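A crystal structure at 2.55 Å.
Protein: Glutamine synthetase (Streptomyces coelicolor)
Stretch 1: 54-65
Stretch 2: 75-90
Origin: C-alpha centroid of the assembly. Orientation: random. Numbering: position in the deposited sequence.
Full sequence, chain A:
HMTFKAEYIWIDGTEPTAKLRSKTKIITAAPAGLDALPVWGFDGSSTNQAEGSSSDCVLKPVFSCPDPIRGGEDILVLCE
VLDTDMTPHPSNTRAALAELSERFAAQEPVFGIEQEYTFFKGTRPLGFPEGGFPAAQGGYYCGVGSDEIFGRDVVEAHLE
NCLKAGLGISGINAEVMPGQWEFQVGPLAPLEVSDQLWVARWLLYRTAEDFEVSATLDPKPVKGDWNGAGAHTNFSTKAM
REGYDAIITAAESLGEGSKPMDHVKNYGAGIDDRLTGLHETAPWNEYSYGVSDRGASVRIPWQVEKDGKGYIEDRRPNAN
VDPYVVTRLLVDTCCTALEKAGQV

Stretch 1, residues 54-65: SSDCVLKPVFSC
Stretch 2 (75-90) ILVLCEVLDTDMTPHP

Neighbouring strands of the two stretches form an antiparallel ladder interrupted by one beta bulge, with side chains packing on both faces and 1066 Å² buried in total. The strands' N-to-C directions differ by 132°, and extended backbones (Val58 -117/135, Leu82 -123/156) allow reciprocal pairing. Val58 N to Leu82 O is 2.9 Å and Leu82 N to Val58 O 2.8 Å; Lys60 N donates to Glu80 O at 2.9 Å, and Glu80 N to Lys60 O at 2.8 Å. Between these pairs lies Leu59 opposite Val81, CA to CA 5.1 Å.

Pro61, lacking an amide hydrogen, occupies a non-hydrogen-bonded site facing Cys79, CA to CA 4.1 Å. The register then slips by one: Val62 turns to phi/psi -125/-21, and Leu78 O accepts from both Val62 N (2.8 Å) and Phe63 N (3.3 Å). Leu78 N returns a bond to Phe63 O at 2.8 Å. Past Ser64 and Val77, Cys65 N reaches Leu76 O at 3.1 Å and Leu76 N reaches Cys65 O at 2.7 Å.

One face carries Val58 (t), Lys60, Phe63 and Cys65 against Leu82 (m), Glu80, Leu78 (t, p) and Leu76 (m, t). Compact Val58 is buried, its CB 3.9 Å from Leu82 CB and its CG2 3.6 Å from Met86 CE. Lys60 is extended (t, t, t, p): its aliphatic CD lies 3.7 Å from Leu82 CD1, while its end leads away. The other face includes Leu59 and Val81, CD2 to CG2 4.3 Å.

After Leu82, a type I turn from Asp83 to Met86 closes with Met86 N to Asp83 O at 2.8 Å. His89 (chi1 t) then points back, placing CD2 4.0 Å from Cys57 SG in an oblique sulfur-aromatic contact. Water 1 accepts from Thr84 N at 2.8 Å and donates weakly to Asp56 O at 3.5 Å, bridging the stretches.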

ATOM      1  N   SER A  54     -28.722 -29.683  29.649  1.00100.22           N
ATOM      2  CA  SER A  54     -29.879 -29.460  30.526  1.00 97.92           C
ATOM      3  C   SER A  54     -30.155 -28.028  30.983  1.00 94.70           C
ATOM      4  O   SER A  54     -31.138 -27.795  31.694  1.00 95.01           O
ATOM      5  CB  SER A  54     -29.830 -30.387  31.752  1.00 98.40           C
ATOM      6  OG  SER A  54     -31.062 -30.355  32.463  1.00 98.64           O
ATOM      7  N   SER A  55     -29.344 -27.054  30.570  1.00 90.87           N
ATOM      8  CA  SER A  55     -29.580 -25.706  31.080  1.00 86.87           C
ATOM      9  C   SER A  55     -30.234 -24.749  30.078  1.00 82.77           C
ATOM     10  O   SER A  55     -29.688 -24.410  29.022  1.00 82.73           O
ATOM     11  CB  SER A  55     -28.336 -25.101  31.759  1.00 86.51           C
ATOM     12  OG  SER A  55     -28.464 -25.094  33.175  1.00 86.34           O
ATOM     13  N   ASP A  56     -31.424 -24.318  30.471  1.00 77.18           N
ATOM     14  CA  ASP A  56     -32.195 -23.323  29.778  1.00 72.67           C
ATOM     15  C   ASP A  56     -32.290 -22.318  30.876  1.00 67.52           C
ATOM     16  O   ASP A  56     -32.480 -22.686  32.038  1.00 67.69           O
ATOM     17  CB  ASP A  56     -33.587 -23.862  29.475  1.00 73.67           C
ATOM     18  CG  ASP A  56     -33.560 -24.982  28.471  1.00 74.40           C
ATOM     19  OD1 ASP A  56     -32.612 -25.010  27.656  1.00 74.56           O
ATOM     20  OD2 ASP A  56     -34.483 -25.827  28.490  1.00 74.75           O
ATOM     21  N   CYS A  57     -32.157 -21.048  30.534  1.00 62.16           N
ATOM     22  CA  CYS A  57     -31.991 -20.059  31.576  1.00 56.71           C
ATOM     23  C   CYS A  57     -33.077 -19.001  31.507  1.00 52.01           C
ATOM     24  O   CYS A  57     -33.738 -18.831  30.475  1.00 51.43           O
ATOM     25  CB  CYS A  57     -30.608 -19.424  31.469  1.00 55.89           C
ATOM     26  SG  CYS A  57     -29.246 -20.603  31.644  1.00 44.82           S
ATOM     27  N   VAL A  58     -33.290 -18.341  32.640  1.00 47.96           N
ATOM     28  CA  VAL A  58     -34.325 -17.340  32.761  1.00 44.10           C
ATOM     29  C   VAL A  58     -33.644 -15.984  33.064  1.00 41.14           C
ATOM     30  O   VAL A  58     -32.738 -15.892  33.913  1.00 40.42           O
ATOM     31  CB  VAL A  58     -35.314 -17.710  33.885  1.00 43.19           C
ATOM     32  CG1 VAL A  58     -36.204 -16.533  34.220  1.00 42.87           C
ATOM     33  CG2 VAL A  58     -36.153 -18.936  33.471  1.00 42.78           C
ATOM     34  N   LEU A  59     -34.105 -14.944  32.367  1.00 38.92           N
ATOM     35  CA  LEU A  59     -33.650 -13.585  32.572  1.00 36.57           C
ATOM     36  C   LEU A  59     -34.654 -12.824  33.412  1.00 35.74           C
ATOM     37  O   LEU A  59     -35.852 -12.758  33.049  1.00 35.43           O
ATOM     38  CB  LEU A  59     -33.470 -12.900  31.220  1.00 35.71           C
ATOM     39  CG  LEU A  59     -32.274 -13.476  30.443  1.00 35.12           C
ATOM     40  CD1 LEU A  59     -32.147 -12.910  29.014  1.00 34.84           C
ATOM     41  CD2 LEU A  59     -30.975 -13.294  31.236  1.00 34.77           C
ATOM     42  N   LYS A  60     -34.202 -12.321  34.555  1.00 34.96           N
ATOM     43  CA  LYS A  60     -35.071 -11.552  35.406  1.00 34.32           C
ATOM     44  C   LYS A  60     -34.505 -10.140  35.580  1.00 33.45           C
ATOM     45  O   LYS A  60     -33.431  -9.984  36.147  1.00 33.39           O
ATOM     46  CB  LYS A  60     -35.196 -12.232  36.769  1.00 34.77           C
ATOM     47  CG  LYS A  60     -36.152 -11.564  37.702  1.00 36.01           C
ATOM     48  CD  LYS A  60     -36.004 -12.225  39.065  1.00 37.68           C
ATOM     49  CE  LYS A  60     -36.910 -11.587  40.100  1.00 39.07           C
ATOM     50  NZ  LYS A  60     -38.313 -11.708  39.597  1.00 39.85           N
ATOM     51  N   PRO A  61     -35.233  -9.115  35.095  1.00 32.71           N
ATOM     52  CA  PRO A  61     -34.814  -7.704  35.173  1.00 32.26           C
ATOM     53  C   PRO A  61     -34.566  -7.282  36.623  1.00 32.52           C
ATOM     54  O   PRO A  61     -35.364  -7.632  37.500  1.00 33.02           O
ATOM     55  CB  PRO A  61     -36.025  -6.941  34.611  1.00 32.25           C
ATOM     56  CG  PRO A  61     -36.748  -7.933  33.745  1.00 32.38           C
ATOM     57  CD  PRO A  61     -36.410  -9.308  34.220  1.00 32.50           C
ATOM     58  N   VAL A  62     -33.452  -6.606  36.893  1.00 32.17           N
ATOM     59  CA  VAL A  62     -33.188  -6.114  38.245  1.00 32.46           C
ATOM     60  C   VAL A  62     -32.924  -4.616  38.215  1.00 32.82           C
ATOM     61  O   VAL A  62     -33.004  -3.931  39.241  1.00 32.87           O
ATOM     62  CB  VAL A  62     -32.014  -6.876  38.927  1.00 32.55           C
ATOM     63  CG1 VAL A  62     -32.327  -8.360  38.993  1.00 32.42           C
ATOM     64  CG2 VAL A  62     -30.703  -6.637  38.183  1.00 32.36           C
ATOM     65  N   PHE A  63     -32.554  -4.124  37.036  1.00 33.40           N
ATOM     66  CA  PHE A  63     -32.232  -2.716  36.861  1.00 33.95           C
ATOM     67  C   PHE A  63     -32.510  -2.329  35.420  1.00 33.41           C
ATOM     68  O   PHE A  63     -32.271  -3.132  34.520  1.00 32.46           O
ATOM     69  CB  PHE A  63     -30.772  -2.452  37.223  1.00 34.78           C
ATOM     70  CG  PHE A  63     -30.325  -1.034  36.953  1.00 35.87           C
ATOM     71  CD1 PHE A  63     -30.486  -0.061  37.933  1.00 36.77           C
ATOM     72  CD2 PHE A  63     -29.732  -0.674  35.742  1.00 36.05           C
ATOM     73  CE1 PHE A  63     -30.079   1.257  37.713  1.00 37.31           C
ATOM     74  CE2 PHE A  63     -29.318   0.638  35.513  1.00 36.52           C
ATOM     75  CZ  PHE A  63     -29.490   1.605  36.503  1.00 37.10           C
ATOM     76  N   SER A  64     -32.961  -1.091  35.202  1.00 34.00           N
ATOM     77  CA  SER A  64     -33.227  -0.581  33.844  1.00 33.94           C
ATOM     78  C   SER A  64     -32.922   0.911  33.744  1.00 33.39           C
ATOM     79  O   SER A  64     -33.010   1.644  34.733  1.00 33.18           O
ATOM     80  CB  SER A  64     -34.663  -0.867  33.388  1.00 34.52           C
ATOM     81  OG  SER A  64     -35.583  -0.006  34.047  1.00 35.19           O
ATOM     82  N   CYS A  65     -32.563   1.350  32.545  1.00 32.83           N
ATOM     83  CA  CYS A  65     -32.215   2.738  32.327  1.00 32.46           C
ATOM     84  C   CYS A  65     -32.421   3.033  30.847  1.00 32.64           C
ATOM     85  O   CYS A  65     -32.549   2.098  30.040  1.00 33.10           O
ATOM     86  CB  CYS A  65     -30.774   2.989  32.748  1.00 32.33           C
ATOM     87  SG  CYS A  65     -29.629   2.007  31.834  1.00 31.41           S
ATOM     88  N   ILE A  75     -34.583   1.283  25.967  1.00 33.90           N
ATOM     89  CA  ILE A  75     -34.013   1.089  27.301  1.00 32.67           C
ATOM     90  C   ILE A  75     -33.048  -0.097  27.398  1.00 31.29           C
ATOM     91  O   ILE A  75     -33.099  -1.034  26.596  1.00 31.08           O
ATOM     92  CB  ILE A  75     -35.131   0.905  28.365  1.00 36.69           C
ATOM     93  CG1 ILE A  75     -36.083  -0.208  27.929  1.00 36.80           C
ATOM     94  CG2 ILE A  75     -35.883   2.216  28.627  1.00 36.70           C
ATOM     95  CD1 ILE A  75     -36.488  -1.127  29.034  1.00 36.97           C
ATOM     96  N   LEU A  76     -32.206  -0.067  28.428  1.00 30.04           N
ATOM     97  CA  LEU A  76     -31.334  -1.189  28.759  1.00 28.03           C
ATOM     98  C   LEU A  76     -31.909  -1.906  29.965  1.00 26.68           C
ATOM     99  O   LEU A  76     -32.342  -1.265  30.928  1.00 26.09           O
ATOM    100  CB  LEU A  76     -29.922  -0.721  29.056  1.00 27.31           C
ATOM    101  CG  LEU A  76     -29.376   0.222  28.005  1.00 27.34           C
ATOM    102  CD1 LEU A  76     -28.102   0.841  28.562  1.00 27.27           C
ATOM    103  CD2 LEU A  76     -29.155  -0.502  26.674  1.00 27.24           C
ATOM    104  N   VAL A  77     -31.947  -3.228  29.902  1.00 26.62           N
ATOM    105  CA  VAL A  77     -32.472  -4.005  31.006  1.00 27.46           C
ATOM    106  C   VAL A  77     -31.422  -4.985  31.514  1.00 28.17           C
ATOM    107  O   VAL A  77     -31.153  -6.008  30.868  1.00 28.86           O
ATOM    108  CB  VAL A  77     -33.743  -4.796  30.604  1.00 27.65           C
ATOM    109  CG1 VAL A  77     -34.489  -5.239  31.832  1.00 27.63           C
ATOM    110  CG2 VAL A  77     -34.654  -3.955  29.745  1.00 27.87           C
ATOM    111  N   LEU A  78     -30.843  -4.684  32.673  1.00 27.98           N
ATOM    112  CA  LEU A  78     -29.903  -5.602  33.298  1.00 28.30           C
ATOM    113  C   LEU A  78     -30.659  -6.687  34.067  1.00 28.54           C
ATOM    114  O   LEU A  78     -31.507  -6.368  34.889  1.00 27.57           O
ATOM    115  CB  LEU A  78     -28.962  -4.843  34.239  1.00 28.04           C
ATOM    116  CG  LEU A  78     -27.920  -5.685  34.970  1.00 27.69           C
ATOM    117  CD1 LEU A  78     -26.883  -6.279  34.013  1.00 27.16           C
ATOM    118  CD2 LEU A  78     -27.261  -4.871  36.068  1.00 27.71           C
ATOM    119  N   CYS A  79     -30.289  -7.955  33.854  1.00 29.94           N
ATOM    120  CA  CYS A  79     -31.025  -9.100  34.437  1.00 31.14           C
ATOM    121  C   CYS A  79     -30.132  -9.965  35.291  1.00 32.82           C
ATOM    122  O   CYS A  79     -28.903  -9.918  35.194  1.00 32.81           O
ATOM    123  CB  CYS A  79     -31.635  -9.986  33.340  1.00 30.72           C
ATOM    124  SG  CYS A  79     -32.770  -9.194  32.184  1.00 37.33           S
ATOM    125  N   GLU A  80     -30.756 -10.746  36.154  1.00 34.65           N
ATOM    126  CA  GLU A  80     -30.024 -11.797  36.832  1.00 36.27           C
ATOM    127  C   GLU A  80     -30.489 -13.090  36.195  1.00 36.62           C
ATOM    128  O   GLU A  80     -31.583 -13.142  35.605  1.00 36.78           O
ATOM    129  CB  GLU A  80     -30.255 -11.779  38.350  1.00 37.45           C
ATOM    130  CG  GLU A  80     -31.681 -12.146  38.759  1.00 39.17           C
ATOM    131  CD  GLU A  80     -31.869 -12.151  40.277  1.00 40.45           C
ATOM    132  OE1 GLU A  80     -30.851 -11.980  40.989  1.00 40.41           O
ATOM    133  OE2 GLU A  80     -33.023 -12.322  40.754  1.00 41.08           O
ATOM    134  N   VAL A  81     -29.686 -14.134  36.348  1.00 36.55           N
ATOM    135  CA  VAL A  81     -29.951 -15.386  35.653  1.00 36.67           C
ATOM    136  C   VAL A  81     -30.520 -16.390  36.643  1.00 36.89           C
ATOM    137  O   VAL A  81     -29.970 -16.604  37.738  1.00 36.50           O
ATOM    138  CB  VAL A  81     -28.673 -15.941  34.970  1.00 26.21           C
ATOM    139  CG1 VAL A  81     -28.966 -17.219  34.199  1.00 26.34           C
ATOM    140  CG2 VAL A  81     -28.084 -14.890  34.033  1.00 25.91           C
ATOM    141  N   LEU A  82     -31.622 -17.014  36.242  1.00 37.50           N
ATOM    142  CA  LEU A  82     -32.287 -17.970  37.102  1.00 38.56           C
ATOM    143  C   LEU A  82     -32.408 -19.304  36.412  1.00 40.60           C
ATOM    144  O   LEU A  82     -32.449 -19.373  35.178  1.00 40.32           O
ATOM    145  CB  LEU A  82     -33.687 -17.485  37.458  1.00 37.96           C
ATOM    146  CG  LEU A  82     -33.771 -16.068  38.009  1.00 37.31           C
ATOM    147  CD1 LEU A  82     -35.227 -15.796  38.357  1.00 37.62           C
ATOM    148  CD2 LEU A  82     -32.841 -15.846  39.204  1.00 36.65           C
ATOM    149  N   ASP A  83     -32.528 -20.350  37.231  1.00 42.62           N
ATOM    150  CA  ASP A  83     -32.856 -21.676  36.747  1.00 44.55           C
ATOM    151  C   ASP A  83     -34.334 -21.634  36.387  1.00 45.13           C
ATOM    152  O   ASP A  83     -35.026 -20.679  36.755  1.00 45.47           O
ATOM    153  CB  ASP A  83     -32.603 -22.710  37.855  1.00 46.10           C
ATOM    154  CG  ASP A  83     -31.127 -23.163  37.941  1.00 46.57           C
ATOM    155  OD1 ASP A  83     -30.455 -23.264  36.888  1.00 46.93           O
ATOM    156  OD2 ASP A  83     -30.644 -23.443  39.067  1.00 47.82           O
ATOM    157  N   THR A  84     -34.824 -22.674  35.713  1.00 46.28           N
ATOM    158  CA  THR A  84     -36.235 -22.745  35.278  1.00 46.96           C
ATOM    159  C   THR A  84     -37.229 -22.744  36.449  1.00 47.30           C
ATOM    160  O   THR A  84     -38.394 -22.392  36.288  1.00 48.02           O
ATOM    161  CB  THR A  84     -36.486 -23.982  34.377  1.00 43.63           C
ATOM    162  OG1 THR A  84     -36.022 -25.160  35.047  1.00 44.12           O
ATOM    163  CG2 THR A  84     -35.716 -23.843  33.070  1.00 42.98           C
ATOM    164  N   ASP A  85     -36.751 -23.120  37.629  1.00 47.15           N
ATOM    165  CA  ASP A  85     -37.562 -23.112  38.842  1.00 47.02           C
ATOM    166  C   ASP A  85     -37.493 -21.737  39.519  1.00 45.95           C
ATOM    167  O   ASP A  85     -37.848 -21.594  40.685  1.00 45.63           O
ATOM    168  CB  ASP A  85     -37.124 -24.229  39.804  1.00 47.94           C
ATOM    169  CG  ASP A  85     -35.679 -24.070  40.291  1.00 48.52           C
ATOM    170  OD1 ASP A  85     -35.006 -23.079  39.913  1.00 48.75           O
ATOM    171  OD2 ASP A  85     -35.197 -24.965  41.024  1.00 48.49           O
ATOM    172  N   MET A  86     -36.932 -20.755  38.812  1.00 45.41           N
ATOM    173  CA  MET A  86     -36.902 -19.368  39.278  1.00 44.59           C
ATOM    174  C   MET A  86     -35.936 -19.166  40.447  1.00 43.99           C
ATOM    175  O   MET A  86     -35.922 -18.102  41.075  1.00 43.82           O
ATOM    176  CB  MET A  86     -38.301 -18.854  39.631  1.00 44.61           C
ATOM    177  CG  MET A  86     -39.233 -18.778  38.443  1.00 44.55           C
ATOM    178  SD  MET A  86     -38.638 -17.626  37.202  1.00 58.95           S
ATOM    179  CE  MET A  86     -38.890 -18.599  35.721  1.00 51.09           C
ATOM    180  N   THR A  87     -35.138 -20.189  40.748  1.00 43.40           N
ATOM    181  CA  THR A  87     -34.075 -20.030  41.732  1.00 42.84           C
ATOM    182  C   THR A  87     -32.835 -19.478  41.028  1.00 41.95           C
ATOM    183  O   THR A  87     -32.725 -19.587  39.805  1.00 41.78           O
ATOM    184  CB  THR A  87     -33.752 -21.385  42.432  1.00 46.64           C
ATOM    185  OG1 THR A  87     -33.224 -22.317  41.482  1.00 46.80           O
ATOM    186  CG2 THR A  87     -35.010 -21.979  43.038  1.00 46.91           C
ATOM    187  N   PRO A  88     -31.905 -18.865  41.792  1.00 41.31           N
ATOM    188  CA  PRO A  88     -30.696 -18.325  41.152  1.00 40.55           C
ATOM    189  C   PRO A  88     -29.848 -19.413  40.508  1.00 40.53           C
ATOM    190  O   PRO A  88     -29.708 -20.512  41.061  1.00 40.76           O
ATOM    191  CB  PRO A  88     -29.925 -17.691  42.324  1.00 39.94           C
ATOM    192  CG  PRO A  88     -30.962 -17.397  43.351  1.00 40.17           C
ATOM    193  CD  PRO A  88     -32.007 -18.471  43.213  1.00 40.83           C
ATOM    194  N   HIS A  89     -29.339 -19.105  39.317  1.00 40.35           N
ATOM    195  CA  HIS A  89     -28.432 -19.968  38.579  1.00 40.01           C
ATOM    196  C   HIS A  89     -27.099 -19.898  39.331  1.00 39.26           C
ATOM    197  O   HIS A  89     -26.847 -18.910  40.027  1.00 39.67           O
ATOM    198  CB  HIS A  89     -28.301 -19.436  37.146  1.00 40.18           C
ATOM    199  CG  HIS A  89     -27.515 -20.325  36.236  1.00 40.78           C
ATOM    200  ND1 HIS A  89     -26.133 -20.313  36.206  1.00 40.69           N
ATOM    201  CD2 HIS A  89     -27.906 -21.240  35.316  1.00 41.07           C
ATOM    202  CE1 HIS A  89     -25.708 -21.192  35.316  1.00 40.72           C
ATOM    203  NE2 HIS A  89     -26.763 -21.767  34.763  1.00 40.98           N
ATOM    204  N   PRO A  90     -26.252 -20.941  39.228  1.00 37.66           N
ATOM    205  CA  PRO A  90     -24.951 -20.932  39.923  1.00 36.87           C
ATOM    206  C   PRO A  90     -24.052 -19.746  39.530  1.00 35.98           C
ATOM    207  O   PRO A  90     -23.293 -19.252  40.366  1.00 36.53           O
ATOM    208  CB  PRO A  90     -24.322 -22.251  39.480  1.00 36.38           C
ATOM    209  CG  PRO A  90     -25.486 -23.156  39.283  1.00 36.51           C
ATOM    210  CD  PRO A  90     -26.592 -22.284  38.730  1.00 36.92           C
TER
HETATM  211  O   HOH W   1     -32.769 -24.463  34.995  1.00 34.51           O